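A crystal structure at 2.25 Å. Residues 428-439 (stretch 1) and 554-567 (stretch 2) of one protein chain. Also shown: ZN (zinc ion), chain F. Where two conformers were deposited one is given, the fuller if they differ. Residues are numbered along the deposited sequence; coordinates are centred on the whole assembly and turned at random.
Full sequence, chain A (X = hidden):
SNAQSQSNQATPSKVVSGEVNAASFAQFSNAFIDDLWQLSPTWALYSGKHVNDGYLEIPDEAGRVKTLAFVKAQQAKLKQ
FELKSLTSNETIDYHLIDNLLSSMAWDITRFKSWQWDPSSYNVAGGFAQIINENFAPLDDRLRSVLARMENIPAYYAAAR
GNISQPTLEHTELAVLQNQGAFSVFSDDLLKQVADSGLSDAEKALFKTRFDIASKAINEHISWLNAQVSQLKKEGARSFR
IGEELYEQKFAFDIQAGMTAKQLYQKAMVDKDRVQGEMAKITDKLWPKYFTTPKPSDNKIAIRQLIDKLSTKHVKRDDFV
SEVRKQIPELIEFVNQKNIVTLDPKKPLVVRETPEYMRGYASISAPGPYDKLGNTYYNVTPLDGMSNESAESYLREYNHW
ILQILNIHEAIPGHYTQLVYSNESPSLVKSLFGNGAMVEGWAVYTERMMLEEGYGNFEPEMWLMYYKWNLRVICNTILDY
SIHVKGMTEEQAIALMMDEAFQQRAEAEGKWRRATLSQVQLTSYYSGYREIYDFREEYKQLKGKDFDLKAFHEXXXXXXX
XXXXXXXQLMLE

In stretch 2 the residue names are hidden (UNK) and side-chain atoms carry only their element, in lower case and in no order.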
# COMPACT_ATOMS: atom_id res chain seq x y z
N VAL A 428 -13.89 -4.66 -11.15
CA VAL A 428 -13.10 -5.62 -10.39
C VAL A 428 -11.61 -5.26 -10.24
O VAL A 428 -11.08 -5.35 -9.14
CB VAL A 428 -13.28 -7.05 -10.95
CG1 VAL A 428 -12.33 -8.04 -10.28
CG2 VAL A 428 -14.74 -7.47 -10.75
N LYS A 429 -10.95 -4.85 -11.31
CA LYS A 429 -9.56 -4.44 -11.23
C LYS A 429 -9.40 -3.18 -10.42
O LYS A 429 -8.41 -3.04 -9.72
CB LYS A 429 -8.93 -4.19 -12.60
CG LYS A 429 -8.84 -5.41 -13.49
CD LYS A 429 -7.88 -5.19 -14.65
CE LYS A 429 -8.37 -4.12 -15.62
NZ LYS A 429 -7.92 -4.47 -16.98
N SER A 430 -10.34 -2.26 -10.53
CA SER A 430 -10.25 -1.02 -9.78
C SER A 430 -10.37 -1.30 -8.28
O SER A 430 -9.61 -0.78 -7.52
CB SER A 430 -11.31 -0.01 -10.22
OG SER A 430 -11.05 0.41 -11.55
N LEU A 431 -11.25 -2.22 -7.88
CA LEU A 431 -11.42 -2.57 -6.48
C LEU A 431 -10.37 -3.52 -5.94
O LEU A 431 -9.96 -3.40 -4.79
CB LEU A 431 -12.80 -3.18 -6.27
CG LEU A 431 -14.01 -2.32 -6.61
CD1 LEU A 431 -15.32 -3.13 -6.57
CD2 LEU A 431 -14.10 -1.12 -5.67
N PHE A 432 -9.94 -4.49 -6.73
CA PHE A 432 -9.15 -5.59 -6.17
C PHE A 432 -7.89 -5.85 -6.92
O PHE A 432 -7.43 -6.98 -6.94
CB PHE A 432 -9.94 -6.89 -6.15
CG PHE A 432 -11.26 -6.75 -5.52
CD1 PHE A 432 -11.35 -6.38 -4.21
CD2 PHE A 432 -12.40 -6.96 -6.23
CE1 PHE A 432 -12.58 -6.21 -3.61
CE2 PHE A 432 -13.64 -6.81 -5.64
CZ PHE A 432 -13.73 -6.40 -4.34
N GLY A 433 -7.31 -4.80 -7.46
CA GLY A 433 -6.10 -4.92 -8.28
C GLY A 433 -4.87 -5.20 -7.46
O GLY A 433 -4.90 -5.11 -6.27
N ASN A 434 -3.78 -5.53 -8.13
CA ASN A 434 -2.59 -6.08 -7.46
C ASN A 434 -1.60 -5.00 -7.15
O ASN A 434 -1.06 -4.39 -8.03
CB ASN A 434 -1.98 -7.15 -8.38
CG ASN A 434 -0.82 -7.86 -7.78
OD1 ASN A 434 0.33 -7.56 -8.09
ND2 ASN A 434 -1.11 -8.84 -6.93
N GLY A 435 -1.37 -4.77 -5.86
CA GLY A 435 -0.43 -3.77 -5.39
C GLY A 435 1.01 -4.07 -5.80
O GLY A 435 1.78 -3.15 -6.10
N ALA A 436 1.38 -5.33 -5.82
CA ALA A 436 2.73 -5.70 -6.23
C ALA A 436 3.03 -5.23 -7.65
O ALA A 436 4.14 -4.84 -7.93
CB ALA A 436 2.93 -7.20 -6.14
N MSE A 437 2.07 -5.36 -8.58
CA MSE A 437 2.29 -4.95 -9.98
C MSE A 437 2.45 -3.44 -10.04
O MSE A 437 3.36 -2.96 -10.66
CB MSE A 437 1.14 -5.42 -10.89
CG MSE A 437 1.23 -4.98 -12.37
SE MSE A 437 0.52 -3.15 -12.61
CE MSE A 437 1.02 -2.92 -14.52
N VAL A 438 1.59 -2.71 -9.32
CA VAL A 438 1.54 -1.25 -9.37
C VAL A 438 2.84 -0.68 -8.81
O VAL A 438 3.53 0.14 -9.46
CB VAL A 438 0.30 -0.72 -8.60
CG1 VAL A 438 0.39 0.79 -8.28
CG2 VAL A 438 -0.99 -1.11 -9.35
N GLU A 439 3.25 -1.19 -7.67
CA GLU A 439 4.52 -0.75 -7.10
C GLU A 439 5.73 -1.29 -7.88
O GLU A 439 6.69 -0.54 -8.09
CB GLU A 439 4.63 -1.14 -5.63
CG GLU A 439 3.82 -0.24 -4.75
CD GLU A 439 4.26 1.24 -4.85
OE1 GLU A 439 5.45 1.53 -5.18
OE2 GLU A 439 3.39 2.10 -4.56
N UNK A 554 2.36 -2.81 -24.22
CA UNK A 554 1.58 -4.02 -24.12
C UNK A 554 1.48 -4.44 -22.64
O UNK A 554 0.38 -4.81 -22.17
n UNK A 554 -1.76 -7.90 -26.16
c UNK A 554 -0.26 -7.88 -26.09
c UNK A 554 2.21 -5.12 -24.96
c UNK A 554 0.22 -6.45 -25.82
c UNK A 554 1.45 -6.45 -24.92
N UNK A 555 2.60 -4.36 -21.91
CA UNK A 555 2.59 -4.64 -20.47
C UNK A 555 1.57 -3.80 -19.73
O UNK A 555 0.83 -4.33 -18.90
c UNK A 555 4.04 -5.58 -15.72
c UNK A 555 4.00 -4.86 -18.39
c UNK A 555 4.21 -6.16 -18.02
c UNK A 555 3.81 -3.92 -17.40
c UNK A 555 3.96 -4.47 -19.83
c UNK A 555 4.24 -6.53 -16.70
c UNK A 555 3.87 -4.26 -16.07
N UNK A 556 1.50 -2.51 -20.04
CA UNK A 556 0.63 -1.62 -19.32
C UNK A 556 -0.83 -1.72 -19.77
O UNK A 556 -1.69 -1.11 -19.15
c UNK A 556 1.09 -0.18 -19.45
c UNK A 556 3.00 1.45 -19.47
c UNK A 556 2.46 0.13 -17.38
c UNK A 556 2.48 0.14 -18.91
N UNK A 557 -1.14 -2.53 -20.77
CA UNK A 557 -2.48 -2.50 -21.37
C UNK A 557 -3.47 -3.32 -20.58
O UNK A 557 -4.64 -3.15 -20.76
c UNK A 557 -2.48 -3.01 -22.83
o UNK A 557 -2.09 -4.38 -22.92
N UNK A 558 -3.00 -4.18 -19.69
CA UNK A 558 -3.88 -5.05 -18.91
C UNK A 558 -4.36 -4.41 -17.60
O UNK A 558 -5.21 -4.96 -16.91
c UNK A 558 -1.23 -7.60 -21.62
o UNK A 558 -1.81 -9.19 -23.30
c UNK A 558 -2.75 -7.12 -19.84
c UNK A 558 -3.13 -6.35 -18.60
c UNK A 558 -2.11 -8.50 -22.14
c UNK A 558 -3.64 -8.01 -20.41
c UNK A 558 -1.56 -6.91 -20.47
c UNK A 558 -3.33 -8.70 -21.55
N UNK A 559 -3.81 -3.25 -17.25
CA UNK A 559 -4.11 -2.64 -15.96
C UNK A 559 -3.44 -3.39 -14.81
O UNK A 559 -2.51 -4.17 -15.01
N UNK A 560 -3.99 -3.20 -13.62
CA UNK A 560 -3.37 -3.64 -12.37
C UNK A 560 -3.57 -5.15 -12.05
O UNK A 560 -3.95 -5.52 -10.95
o UNK A 560 -3.68 -1.33 -11.61
c UNK A 560 -3.92 -2.73 -11.25
N UNK A 561 -3.31 -6.00 -13.02
CA UNK A 561 -3.36 -7.43 -12.83
C UNK A 561 -2.01 -7.84 -12.26
O UNK A 561 -1.03 -7.18 -12.50
c UNK A 561 -3.61 -8.19 -14.14
N UNK A 562 -1.97 -8.97 -11.54
CA UNK A 562 -0.72 -9.52 -11.07
C UNK A 562 0.22 -9.75 -12.25
O UNK A 562 -0.20 -10.22 -13.33
c UNK A 562 -2.58 -10.77 -10.18
c UNK A 562 -3.12 -9.86 -11.25
c UNK A 562 -1.12 -10.88 -10.48
N UNK A 563 1.50 -9.46 -12.02
CA UNK A 563 2.48 -9.61 -13.06
C UNK A 563 2.48 -11.02 -13.73
O UNK A 563 2.62 -11.13 -14.96
c UNK A 563 3.88 -9.28 -12.53
c UNK A 563 3.90 -7.86 -11.94
c UNK A 563 4.93 -9.47 -13.63
N UNK A 564 2.27 -12.08 -12.97
CA UNK A 564 2.31 -13.39 -13.59
C UNK A 564 1.19 -13.61 -14.60
O UNK A 564 1.36 -14.38 -15.54
c UNK A 564 1.08 -14.68 -11.72
c UNK A 564 1.10 -16.08 -11.11
c UNK A 564 2.32 -14.53 -12.59
c UNK A 564 0.23 -16.24 -9.88
n UNK A 564 -0.20 -17.68 -9.73
N UNK A 565 0.05 -12.96 -14.40
CA UNK A 565 -1.04 -13.11 -15.34
C UNK A 565 -0.76 -12.30 -16.62
O UNK A 565 -1.04 -12.77 -17.73
o UNK A 565 -3.93 -16.90 -10.86
c UNK A 565 -3.53 -14.51 -11.39
c UNK A 565 -2.39 -12.77 -14.65
c UNK A 565 -2.80 -13.85 -13.63
c UNK A 565 -2.83 -15.25 -14.01
c UNK A 565 -3.19 -16.26 -13.09
c UNK A 565 -3.55 -15.89 -11.77
c UNK A 565 -3.15 -13.51 -12.31
N UNK A 566 -0.18 -11.12 -16.46
CA UNK A 566 0.24 -10.34 -17.60
C UNK A 566 1.27 -11.10 -18.44
O UNK A 566 1.14 -11.18 -19.66
c UNK A 566 -0.30 -8.11 -16.59
c UNK A 566 0.27 -6.88 -15.88
c UNK A 566 1.36 -8.28 -18.48
c UNK A 566 0.79 -8.97 -17.23
N UNK A 567 2.24 -11.71 -17.77
CA UNK A 567 3.22 -12.55 -18.43
C UNK A 567 2.54 -13.67 -19.20
O UNK A 567 2.85 -13.92 -20.36
c UNK A 567 4.16 -13.17 -17.42
c UNK A 567 5.13 -14.18 -18.00
n UNK A 567 7.37 -17.85 -18.24
n UNK A 567 5.46 -17.40 -17.11
c UNK A 567 6.60 -16.98 -17.65
n UNK A 567 6.98 -15.71 -17.58
c UNK A 567 6.19 -14.63 -16.96
ZN ZN F . 5.11 3.64 -5.37
O HOH W 1 2.29 -9.15 -9.08
O HOH W 2 4.72 5.21 -3.98

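Position 554 has four carbons in a row ending in a nitrogen and lies beyond the reach of stretch 1. It is Lys554.

Position 555 carries one carbon and then a ring of six carbons. A ring carbon lies near the methyl of Met437, a selenomethionine. This is Phe555; CE2 is 3.5 Å from Met437 CE, an oblique approach.

Position 556 has four carbons, forked at the second. It is Leu556, and its CD2 lies 4.4 Å from Met437 CE.

Position 557 has one carbon and one oxygen, pointing away from stretch 1. It is Ser557.

Position 558 has one carbon, then a six-carbon ring bearing an oxygen. It is Tyr558. The ring end leads away, and the backbone meets stretch 1: Lys429 NZ donates to Tyr558 O at 2.8 Å.

Position 559 has no side-chain atoms. It is Gly559. Its phi of 72° favours glycine, and an ideal CB would sit 3.1 Å from Lys429 CE, a tight fit.

Position 560 has one carbon and one oxygen; the oxygen touches Val438. It is Ser560, with OG 3.5 Å from Val438 CG2. Its backbone O accepts from Asn434 N at 2.8 Å.

Position 561 has a single carbon, pointing away. It is Ala561. Its backbone O lies 3.2 Å from Met437 CG.

Position 562 has three carbons closing a ring onto the backbone N. It is Pro562, the N-cap of the next helix. Its N is 3.6 Å from Asn434 CB.

Position 563 has one carbon carrying two more, packed on Met437. It is Val563, with CG2 3.8 Å from Met437 CB.

Position 564 has four carbons ending in nitrogen and makes no contact with stretch 1. It is Lys564.

Position 565 has one carbon and a six-carbon ring bearing an oxygen, also out of reach. It is Tyr565.

Position 566 has four carbons, forked at the first, one arm two carbons long. It is Ile566; CD1 is 4.1 Å from Met437 CG.

Position 567 has three carbons, a nitrogen, then a carbon with two nitrogens. It is Arg567, out of reach.

The contact combines polar anchors with apolar packing. Lys429 and Asn434 hold the loop by its carbonyls. Asn434 OD1 also caps its own helix, accepting from Met437 N at 2.8 Å. Water 1 donates to Asn434 OD1 (2.7 Å) and accepts from Val563 N (3.1 Å), linking two helix starts. Met437 packs against Phe555, Leu556, Val563 and Ile566.

Stretch 2 (554-567) KFLSYGSAPVKYIR
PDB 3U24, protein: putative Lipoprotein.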